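Local coordinates for hemolysin (Streptococcus suis, PDB 3HVN), which probably lyses host cells by binding cholesterol-containing membranes and assembling there into a large oligomeric pore, at residues A[394-400]-A[480-486]; A[453-459]-A[470-476]; A[49-55]-A[374-379]. The protein carries 1 engineered substitution. One frame throughout, in Å; residues are numbered along the deposited sequence.

Contact 1 of 3, residues A[394-400]-A[480-486]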
loop_
_atom_site.group_PDB
_atom_site.type_symbol
_atom_site.label_atom_id
_atom_site.label_comp_id
_atom_site.label_asym_id
_atom_site.label_seq_id
_atom_site.Cartn_x
_atom_site.Cartn_y
_atom_site.Cartn_z
ATOM N N ALA A 394 20.119 21.939 19.491
ATOM C CA ALA A 394 20.913 23.098 19.892
ATOM C C ALA A 394 20.811 23.404 21.384
ATOM O O ALA A 394 19.713 23.585 21.923
ATOM C CB ALA A 394 20.523 24.318 19.071
ATOM N N LEU A 395 21.963 23.468 22.046
ATOM C CA LEU A 395 22.006 23.768 23.474
ATOM C C LEU A 395 22.870 24.990 23.771
ATOM O O LEU A 395 24.099 24.917 23.746
ATOM C CB LEU A 395 22.508 22.558 24.265
ATOM C CG LEU A 395 22.766 22.772 25.758
ATOM C CD1 LEU A 395 21.477 23.125 26.483
ATOM C CD2 LEU A 395 23.410 21.540 26.374
ATOM N N THR A 396 22.218 26.113 24.055
ATOM C CA THR A 396 22.914 27.357 24.359
ATOM C C THR A 396 23.222 27.483 25.849
ATOM O O THR A 396 22.373 27.205 26.697
ATOM C CB THR A 396 22.094 28.582 23.912
ATOM O OG1 THR A 396 21.946 28.565 22.486
ATOM C CG2 THR A 396 22.787 29.870 24.329
ATOM N N LEU A 397 24.443 27.908 26.155
ATOM C CA LEU A 397 24.883 28.066 27.535
ATOM C C LEU A 397 25.305 29.507 27.806
ATOM O O LEU A 397 26.153 30.061 27.098
ATOM C CB LEU A 397 26.039 27.110 27.836
ATOM C CG LEU A 397 25.763 25.631 27.564
ATOM C CD1 LEU A 397 27.050 24.816 27.608
ATOM C CD2 LEU A 397 24.739 25.082 28.548
ATOM N N ASP A 398 24.709 30.103 28.836
ATOM C CA ASP A 398 25.006 31.484 29.203
ATOM C C ASP A 398 25.406 31.599 30.674
ATOM O O ASP A 398 24.693 31.125 31.563
ATOM C CB ASP A 398 23.804 32.386 28.906
ATOM C CG ASP A 398 24.116 33.860 29.095
ATOM O OD1 ASP A 398 24.639 34.234 30.165
ATOM O OD2 ASP A 398 23.826 34.649 28.170
ATOM N N HIS A 399 26.547 32.236 30.921
ATOM C CA HIS A 399 27.065 32.397 32.275
ATOM C C HIS A 399 27.134 33.862 32.702
ATOM O O HIS A 399 27.916 34.646 32.157
ATOM C CB HIS A 399 28.438 31.735 32.410
ATOM C CG HIS A 399 29.116 32.008 33.714
ATOM N ND1 HIS A 399 30.482 32.170 33.826
ATOM C CD2 HIS A 399 28.619 32.163 34.966
ATOM C CE1 HIS A 399 30.795 32.401 35.086
ATOM N NE2 HIS A 399 29.682 32.403 35.800
ATOM N N SER A 400 26.307 34.212 33.683
ATOM C CA SER A 400 26.249 35.562 34.234
ATOM C C SER A 400 26.296 35.508 35.761
ATOM O O SER A 400 25.346 35.896 36.451
ATOM C CB SER A 400 24.980 36.276 33.768
ATOM O OG SER A 400 24.891 36.288 32.353
ATOM N N GLY A 480 14.575 20.717 20.229
ATOM C CA GLY A 480 15.116 21.562 19.181
ATOM C C GLY A 480 16.167 22.536 19.676
ATOM O O GLY A 480 17.356 22.377 19.394
ATOM N N GLN A 481 15.728 23.548 20.416
ATOM C CA GLN A 481 16.633 24.552 20.963
ATOM C C GLN A 481 16.407 24.714 22.460
ATOM O O GLN A 481 15.272 24.875 22.907
ATOM C CB GLN A 481 16.421 25.895 20.261
ATOM C CG GLN A 481 17.230 27.043 20.850
ATOM C CD GLN A 481 18.667 27.053 20.370
ATOM O OE1 GLN A 481 18.934 27.011 19.169
ATOM N NE2 GLN A 481 19.605 27.119 21.308
ATOM N N ARG A 482 17.485 24.668 23.236
ATOM C CA ARG A 482 17.376 24.875 24.677
ATOM C C ARG A 482 18.456 25.802 25.223
ATOM O O ARG A 482 19.647 25.574 25.016
ATOM C CB ARG A 482 17.394 23.541 25.427
ATOM C CG ARG A 482 17.857 23.661 26.870
ATOM C CD ARG A 482 17.016 22.803 27.795
ATOM N NE ARG A 482 16.754 21.480 27.243
ATOM C CZ ARG A 482 15.875 20.625 27.753
ATOM N NH1 ARG A 482 15.173 20.956 28.828
ATOM N NH2 ARG A 482 15.696 19.439 27.188
ATOM N N LYS A 483 18.028 26.843 25.928
ATOM C CA LYS A 483 18.950 27.813 26.501
ATOM C C LYS A 483 19.042 27.663 28.016
ATOM O O LYS A 483 18.026 27.657 28.715
ATOM C CB LYS A 483 18.521 29.236 26.143
ATOM C CG LYS A 483 19.523 30.307 26.544
ATOM C CD LYS A 483 18.953 31.701 26.337
ATOM C CE LYS A 483 19.999 32.772 26.595
ATOM N NZ LYS A 483 19.394 34.128 26.694
ATOM N N ILE A 484 20.268 27.539 28.515
ATOM C CA ILE A 484 20.509 27.468 29.950
ATOM C C ILE A 484 21.353 28.653 30.401
ATOM O O ILE A 484 22.509 28.803 29.992
ATOM C CB ILE A 484 21.216 26.160 30.348
ATOM C CG1 ILE A 484 20.396 24.951 29.893
ATOM C CG2 ILE A 484 21.442 26.115 31.851
ATOM C CD1 ILE A 484 21.035 23.622 30.231
ATOM N N THR A 485 20.770 29.498 31.245
ATOM C CA THR A 485 21.457 30.693 31.712
ATOM C C THR A 485 21.654 30.685 33.221
ATOM O O THR A 485 20.692 30.778 33.985
ATOM C CB THR A 485 20.699 31.975 31.316
ATOM O OG1 THR A 485 19.459 32.042 32.032
ATOM C CG2 THR A 485 20.416 31.986 29.827
ATOM N N ILE A 486 22.906 30.566 33.647
ATOM C CA ILE A 486 23.234 30.713 35.056
ATOM C C ILE A 486 23.562 32.174 35.315
ATOM O O ILE A 486 23.944 32.898 34.398
ATOM C CB ILE A 486 24.430 29.836 35.460
ATOM C CG1 ILE A 486 25.670 30.216 34.648
ATOM C CG2 ILE A 486 24.098 28.366 35.266
ATOM C CD1 ILE A 486 26.876 29.353 34.938
#
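Ile486 reaches across to the 394-400 strand and meets His399, and it is the side chain to follow here. Its CB stands 4.1 Å from Asp398 O, which accepts the Ile486 backbone N-H. With CG1 set between the backbone N and the carbonyl carbon (chi1 60°), the long branch turns toward the neighbouring strand: CG1 lies 3.4 Å from Asp398 O and also approaches His399 CA. CD1, at the tip, ends beside the imidazole, nearest to His399 CD2 and obliquely placed with respect to the ring. The short branch, CG2, points into the sandwich, onto Ile457. On the same face, Ile484 sits between the two leucines: its CD1 packs 3.8 Å from Leu395 CD1, and its CB is touched by Leu397 CD2, the two side chains lying side by side and pointing the same way.

The strands run parallel, 15° apart. The N-H and C=O of alternate residues of 394-400 bond across, from Ala394 N on Gly480 O (2.8 Å) to Ser400 N on Ile486 O, while those between turn to strand 440-446 along the second edge. They form part of the C-terminal beta sandwich of cholesterol-dependent cytolysins, and the Leu395, Leu397, Ile484 and Ile486 face is the one that packs onto strands 404-416 and 450-460 of the opposing sheet.

The other face is more polar. Asp398 CB packs 3.5 Å from Thr485 CG2, while its carboxylate OD1 takes a hydrogen bond from Ser400 OG on the syn side, 3.0 Å. Thr396 CG2 lies alongside Lys483 CG, and Thr396 OG1 is hydrogen-bonded to Thr443. Lys483 then stretches out fully, bringing NZ to 4.7 Å from Asp398 OD2, where the opposite charges may attract although the two atoms do not touch.

Contact 2 of 3, residues A[453-459]-A[470-476]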
loop_
_atom_site.group_PDB
_atom_site.type_symbol
_atom_site.label_atom_id
_atom_site.label_comp_id
_atom_site.label_asym_id
_atom_site.label_seq_id
_atom_site.Cartn_x
_atom_site.Cartn_y
_atom_site.Cartn_z
ATOM N N LEU A 453 21.237 12.899 26.778
ATOM C CA LEU A 453 21.927 14.145 27.091
ATOM C C LEU A 453 21.896 14.433 28.586
ATOM O O LEU A 453 20.857 14.300 29.231
ATOM C CB LEU A 453 21.293 15.311 26.329
ATOM C CG LEU A 453 21.623 16.714 26.845
ATOM C CD1 LEU A 453 23.107 17.018 26.691
ATOM C CD2 LEU A 453 20.782 17.763 26.132
ATOM N N HIS A 454 23.041 14.829 29.133
ATOM C CA HIS A 454 23.113 15.231 30.532
ATOM C C HIS A 454 23.917 16.512 30.718
ATOM O O HIS A 454 25.007 16.669 30.155
ATOM C CB HIS A 454 23.697 14.115 31.399
ATOM C CG HIS A 454 23.785 14.472 32.851
ATOM N ND1 HIS A 454 22.686 14.485 33.682
ATOM C CD2 HIS A 454 24.840 14.840 33.616
ATOM C CE1 HIS A 454 23.060 14.839 34.898
ATOM N NE2 HIS A 454 24.362 15.059 34.886
ATOM N N VAL A 455 23.368 17.421 31.520
ATOM C CA VAL A 455 24.005 18.703 31.787
ATOM C C VAL A 455 24.309 18.882 33.271
ATOM O O VAL A 455 23.422 18.752 34.123
ATOM C CB VAL A 455 23.130 19.878 31.310
ATOM C CG1 VAL A 455 23.758 21.207 31.711
ATOM C CG2 VAL A 455 22.924 19.805 29.805
ATOM N N ASN A 456 25.571 19.181 33.565
ATOM C CA ASN A 456 26.017 19.424 34.931
ATOM C C ASN A 456 26.898 20.666 35.010
ATOM O O ASN A 456 28.020 20.679 34.501
ATOM C CB ASN A 456 26.772 18.207 35.473
ATOM C CG ASN A 456 27.206 18.380 36.920
ATOM O OD1 ASN A 456 27.490 19.491 37.370
ATOM N ND2 ASN A 456 27.265 17.275 37.654
ATOM N N ILE A 457 26.381 21.709 35.650
ATOM C CA ILE A 457 27.131 22.944 35.837
ATOM C C ILE A 457 27.225 23.312 37.314
ATOM O O ILE A 457 26.223 23.307 38.037
ATOM C CB ILE A 457 26.510 24.107 35.045
ATOM C CG1 ILE A 457 25.005 24.179 35.298
ATOM C CG2 ILE A 457 26.772 23.934 33.565
ATOM C CD1 ILE A 457 24.259 25.045 34.309
ATOM N N GLN A 458 28.441 23.625 37.750
ATOM C CA GLN A 458 28.701 23.956 39.146
ATOM C C GLN A 458 29.291 25.358 39.262
ATOM O O GLN A 458 29.780 25.917 38.280
ATOM C CB GLN A 458 29.656 22.931 39.760
ATOM C CG GLN A 458 29.250 21.486 39.513
ATOM C CD GLN A 458 30.331 20.497 39.906
ATOM O OE1 GLN A 458 31.267 20.837 40.629
ATOM N NE2 GLN A 458 30.206 19.264 39.429
ATOM N N GLU A 459 29.242 25.923 40.464
ATOM C CA GLU A 459 29.773 27.263 40.697
ATOM C C GLU A 459 30.776 27.288 41.846
ATOM O O GLU A 459 30.549 26.688 42.896
ATOM C CB GLU A 459 28.634 28.257 40.948
ATOM C CG GLU A 459 29.022 29.474 41.769
ATOM C CD GLU A 459 28.904 29.228 43.260
ATOM O OE1 GLU A 459 28.280 28.218 43.646
ATOM O OE2 GLU A 459 29.429 30.045 44.043
ATOM N N THR A 470 27.479 22.531 43.407
ATOM C CA THR A 470 26.704 22.128 42.242
ATOM C C THR A 470 25.507 23.056 42.050
ATOM O O THR A 470 24.715 23.263 42.968
ATOM C CB THR A 470 26.220 20.669 42.358
ATOM O OG1 THR A 470 25.280 20.391 41.313
ATOM C CG2 THR A 470 25.560 20.429 43.708
ATOM N N VAL A 471 25.388 23.616 40.852
ATOM C CA VAL A 471 24.329 24.574 40.559
ATOM C C VAL A 471 23.192 23.943 39.765
ATOM O O VAL A 471 22.020 24.246 39.995
ATOM C CB VAL A 471 24.871 25.786 39.778
ATOM C CG1 VAL A 471 23.726 26.644 39.260
ATOM C CG2 VAL A 471 25.800 26.602 40.655
ATOM N N TYR A 472 23.544 23.067 38.830
ATOM C CA TYR A 472 22.550 22.446 37.962
ATOM C C TYR A 472 23.034 21.070 37.519
ATOM O O TYR A 472 24.209 20.889 37.211
ATOM C CB TYR A 472 22.287 23.350 36.756
ATOM C CG TYR A 472 21.234 22.857 35.788
ATOM C CD1 TYR A 472 19.962 23.415 35.773
ATOM C CD2 TYR A 472 21.519 21.851 34.873
ATOM C CE1 TYR A 472 19.000 22.975 34.883
ATOM C CE2 TYR A 472 20.561 21.404 33.982
ATOM C CZ TYR A 472 19.304 21.970 33.990
ATOM O OH TYR A 472 18.350 21.528 33.102
ATOM N N ASP A 473 22.128 20.099 37.498
ATOM C CA ASP A 473 22.490 18.732 37.143
ATOM C C ASP A 473 21.260 17.959 36.691
ATOM O O ASP A 473 20.463 17.518 37.518
ATOM C CB ASP A 473 23.133 18.029 38.339
ATOM C CG ASP A 473 23.743 16.693 37.969
ATOM O OD1 ASP A 473 24.497 16.640 36.976
ATOM O OD2 ASP A 473 23.475 15.697 38.675
ATOM N N LYS A 474 21.104 17.791 35.381
ATOM C CA LYS A 474 19.900 17.149 34.861
ATOM C C LYS A 474 20.121 16.327 33.595
ATOM O O LYS A 474 20.990 16.636 32.776
ATOM C CB LYS A 474 18.809 18.191 34.594
ATOM C CG LYS A 474 18.275 18.890 35.832
ATOM C CD LYS A 474 17.172 19.872 35.469
ATOM C CE LYS A 474 16.719 20.674 36.678
ATOM N NZ LYS A 474 15.702 21.698 36.310
ATOM N N ASP A 475 19.320 15.275 33.451
ATOM C CA ASP A 475 19.197 14.567 32.187
ATOM C C ASP A 475 18.209 15.350 31.335
ATOM O O ASP A 475 17.087 15.617 31.767
ATOM C CB ASP A 475 18.674 13.147 32.409
ATOM C CG ASP A 475 19.626 12.291 33.221
ATOM O OD1 ASP A 475 19.201 11.217 33.699
ATOM O OD2 ASP A 475 20.797 12.689 33.383
ATOM N N LEU A 476 18.622 15.727 30.131
ATOM C CA LEU A 476 17.784 16.572 29.287
ATOM C C LEU A 476 17.394 15.901 27.977
ATOM O O LEU A 476 18.218 15.248 27.336
ATOM C CB LEU A 476 18.483 17.904 29.003
ATOM C CG LEU A 476 18.796 18.780 30.217
ATOM C CD1 LEU A 476 19.430 20.090 29.781
ATOM C CD2 LEU A 476 17.536 19.037 31.028
#
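The His454 imidazole lies between two carboxylates that approach at its edge, Asp475 from the ND1 side and Asp473 from the NE2 side. The strands that carry them are the two arms of an antiparallel beta hairpin in the C-terminal beta sandwich. ND1 donates to Asp475 OD2 at 2.6 Å, the oxygen tilted 31° out of the ring plane. NE2 makes a weaker, bent bond to Asp473 OD1, whose carboxylate stands 86° to the ring. Two acidic partners would probably favour a protonated, positively charged imidazole. The Tyr472 ring, on the opposite face of the sheet, turns its edge to Val455 O; its hydroxyl is hydrogen-bonded to Asp497, and the Tyr495 ring meets it edge-to-face.

The Trp-rich undecapeptide of this toxin family, Glu459 to Arg469, makes up the turn end of the hairpin. Towards the opposing sheet, Leu476 CD1 packs 3.5 Å from Val455 CG2, and Leu453 CD2 rests near Leu476 CB. Val455 and Lys474 exchange both backbone bonds. Close to the undecapeptide the register slips at a classic beta bulge: Ile457 O accepts both Tyr472 N at 2.8 Å and Val471 N at 3.0 Å.

Contact 3 of 3, residues A[49-55]-A[374-379]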
loop_
_atom_site.group_PDB
_atom_site.type_symbol
_atom_site.label_atom_id
_atom_site.label_comp_id
_atom_site.label_asym_id
_atom_site.label_seq_id
_atom_site.Cartn_x
_atom_site.Cartn_y
_atom_site.Cartn_z
ATOM N N GLN A 49 -5.292 -26.625 -6.127
ATOM C CA GLN A 49 -4.458 -25.607 -5.499
ATOM C C GLN A 49 -3.021 -25.640 -6.012
ATOM O O GLN A 49 -2.399 -24.596 -6.204
ATOM C CB GLN A 49 -4.479 -25.756 -3.976
ATOM C CG GLN A 49 -3.660 -24.710 -3.234
ATOM C CD GLN A 49 -4.203 -23.302 -3.407
ATOM O OE1 GLN A 49 -5.191 -23.084 -4.108
ATOM N NE2 GLN A 49 -3.556 -22.339 -2.764
ATOM N N GLU A 50 -2.502 -26.842 -6.235
ATOM C CA GLU A 50 -1.120 -27.006 -6.671
ATOM C C GLU A 50 -0.924 -26.619 -8.135
ATOM O O GLU A 50 0.202 -26.397 -8.579
ATOM C CB GLU A 50 -0.649 -28.443 -6.436
ATOM C CG GLU A 50 -0.707 -28.882 -4.981
ATOM C CD GLU A 50 0.159 -28.026 -4.075
ATOM O OE1 GLU A 50 1.102 -27.382 -4.583
ATOM O OE2 GLU A 50 -0.101 -28.000 -2.855
ATOM N N ILE A 51 -2.022 -26.539 -8.879
ATOM C CA ILE A 51 -1.958 -26.171 -10.289
ATOM C C ILE A 51 -2.245 -24.682 -10.476
ATOM O O ILE A 51 -2.175 -24.158 -11.588
ATOM C CB ILE A 51 -2.934 -27.008 -11.143
ATOM C CG1 ILE A 51 -2.489 -27.024 -12.608
ATOM C CG2 ILE A 51 -4.356 -26.484 -11.006
ATOM C CD1 ILE A 51 -3.344 -27.903 -13.495
ATOM N N LEU A 52 -2.566 -24.008 -9.376
ATOM C CA LEU A 52 -2.795 -22.568 -9.391
ATOM C C LEU A 52 -1.852 -21.879 -8.411
ATOM O O LEU A 52 -2.272 -21.032 -7.619
ATOM C CB LEU A 52 -4.247 -22.251 -9.028
ATOM C CG LEU A 52 -5.333 -22.777 -9.968
ATOM C CD1 LEU A 52 -6.715 -22.536 -9.380
ATOM C CD2 LEU A 52 -5.210 -22.135 -11.342
ATOM N N THR A 53 -0.576 -22.246 -8.470
ATOM C CA THR A 53 0.411 -21.746 -7.520
ATOM C C THR A 53 1.465 -20.862 -8.183
ATOM O O THR A 53 1.889 -21.120 -9.310
ATOM C CB THR A 53 1.115 -22.904 -6.787
ATOM O OG1 THR A 53 0.143 -23.685 -6.079
ATOM C CG2 THR A 53 2.145 -22.373 -5.802
ATOM N N ASN A 54 1.882 -19.819 -7.471
ATOM C CA ASN A 54 2.929 -18.923 -7.944
ATOM C C ASN A 54 4.037 -18.740 -6.912
ATOM O O ASN A 54 3.898 -17.967 -5.960
ATOM C CB ASN A 54 2.344 -17.565 -8.340
ATOM C CG ASN A 54 1.671 -17.593 -9.698
ATOM O OD1 ASN A 54 1.881 -18.514 -10.488
ATOM N ND2 ASN A 54 0.862 -16.579 -9.980
ATOM N N GLU A 55 5.135 -19.464 -7.109
ATOM C CA GLU A 55 6.292 -19.367 -6.228
ATOM C C GLU A 55 7.142 -18.158 -6.597
ATOM O O GLU A 55 6.683 -17.257 -7.299
ATOM C CB GLU A 55 7.136 -20.639 -6.317
ATOM C CG GLU A 55 7.637 -20.950 -7.720
ATOM C CD GLU A 55 8.582 -22.136 -7.754
ATOM O OE1 GLU A 55 9.054 -22.554 -6.676
ATOM O OE2 GLU A 55 8.856 -22.647 -8.860
ATOM N N ALA A 374 -11.597 -21.487 -7.837
ATOM C CA ALA A 374 -10.225 -21.559 -8.325
ATOM C C ALA A 374 -9.364 -20.495 -7.654
ATOM O O ALA A 374 -9.180 -19.402 -8.191
ATOM C CB ALA A 374 -10.190 -21.401 -9.836
ATOM N N GLN A 375 -8.839 -20.821 -6.478
ATOM C CA GLN A 375 -8.047 -19.872 -5.705
ATOM C C GLN A 375 -6.582 -19.869 -6.123
ATOM O O GLN A 375 -5.827 -20.780 -5.782
ATOM C CB GLN A 375 -8.156 -20.171 -4.209
ATOM C CG GLN A 375 -9.536 -19.930 -3.625
ATOM C CD GLN A 375 -9.569 -20.114 -2.121
ATOM O OE1 GLN A 375 -8.570 -20.491 -1.508
ATOM N NE2 GLN A 375 -10.721 -19.848 -1.518
ATOM N N ILE A 376 -6.187 -18.841 -6.864
ATOM C CA ILE A 376 -4.789 -18.658 -7.225
ATOM C C ILE A 376 -3.977 -18.292 -5.988
ATOM O O ILE A 376 -4.357 -17.401 -5.221
ATOM C CB ILE A 376 -4.608 -17.561 -8.295
ATOM C CG1 ILE A 376 -5.033 -18.074 -9.673
ATOM C CG2 ILE A 376 -3.163 -17.093 -8.339
ATOM C CD1 ILE A 376 -6.530 -18.222 -9.845
ATOM N N LEU A 377 -2.867 -18.996 -5.790
ATOM C CA LEU A 377 -1.956 -18.704 -4.693
ATOM C C LEU A 377 -0.682 -18.081 -5.245
ATOM O O LEU A 377 -0.257 -18.403 -6.353
ATOM C CB LEU A 377 -1.626 -19.979 -3.914
ATOM C CG LEU A 377 -0.606 -19.844 -2.779
ATOM C CD1 LEU A 377 -1.043 -18.787 -1.777
ATOM C CD2 LEU A 377 -0.388 -21.182 -2.090
ATOM N N SER A 378 -0.078 -17.182 -4.475
ATOM C CA SER A 378 1.139 -16.510 -4.912
ATOM C C SER A 378 1.972 -16.031 -3.729
ATOM O O SER A 378 1.481 -15.309 -2.859
ATOM C CB SER A 378 0.802 -15.334 -5.830
ATOM O OG SER A 378 1.978 -14.739 -6.350
ATOM N N ASN A 379 3.236 -16.444 -3.701
ATOM C CA ASN A 379 4.159 -16.021 -2.653
ATOM C C ASN A 379 5.272 -15.145 -3.209
ATOM O O ASN A 379 5.673 -15.300 -4.363
ATOM C CB ASN A 379 4.758 -17.235 -1.941
ATOM C CG ASN A 379 3.797 -17.865 -0.954
ATOM O OD1 ASN A 379 2.847 -17.227 -0.507
ATOM N ND2 ASN A 379 4.044 -19.122 -0.608
#
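Leu52 and Leu377 open a short parallel pairing, with Leu377 N donating a nearly straight bond (176°) to Leu52 O at 2.8 Å. The next rung is poorer, since the N-H of Asn54 is bent to 122° at Leu377 O and that bond is weak. Beyond it Asn379 N meets Asn54 O at 2.8 Å, again almost straight. The 49-55 chain is thus held by two good bonds with a weak one between them, and it runs as a strand for little more than Thr53 and Asn54. Before that it coils through a turn closed on Gln49 O, which takes both Leu52 N and, at 2.7 Å, Thr53 OG1; two donors so grip Gln49 O, and the hydroxyl bond ties Thr53 to the turn.

The neighbour is the start of strand 376-401, the long strand that leaves the body of the molecule for the C-terminal sandwich. In related cytolysins this elongated linking region is domain 2, and residues 49-55 add a parallel edge at the end of it nearer the body of the molecule. Antiparallel strand 73-88 lies against the other edge of 376-401.

Among the side chains, Leu52 does most of the apolar work. Its CB-CG bond leaves beside the backbone N (chi1 -63°), which directs CD1 to 3.7 Å from Ala374 CB; Phe367 also packs on this leucine. Leu52 CB meanwhile stands 4.3 Å from Ile376 CG1. The end of the Gln49 side chain crosses Leu377 at about a right angle, near its CB and CD2. Asn54 makes its contact through CB, which sits 3.4 Å from Leu377 O and 3.5 Å from Ser378 OG. That serine hydroxyl has a weak hydrogen bond to Thr195, in helix 190-196.

In the fold
Contact 3 closes first along the chain, and the same strand, 376-401, then runs on to take part in contact 1 about 64 Å away, centre to centre, on the opposite side of the molecule's centre. Strand 376-401 therefore physically ties the body of the toxin to its C-terminal tip. Contact 2 is nested inside the loop that contact 1 closes, and after a short turn strand 468-476 is followed by 481-487. Their centres lie 12 Å apart in the two facing sheets of the sandwich, where Leu395 CD2 and Val455 CG2 meet at 3.9 Å. In this family that sandwich is the part thought to bind the membrane first.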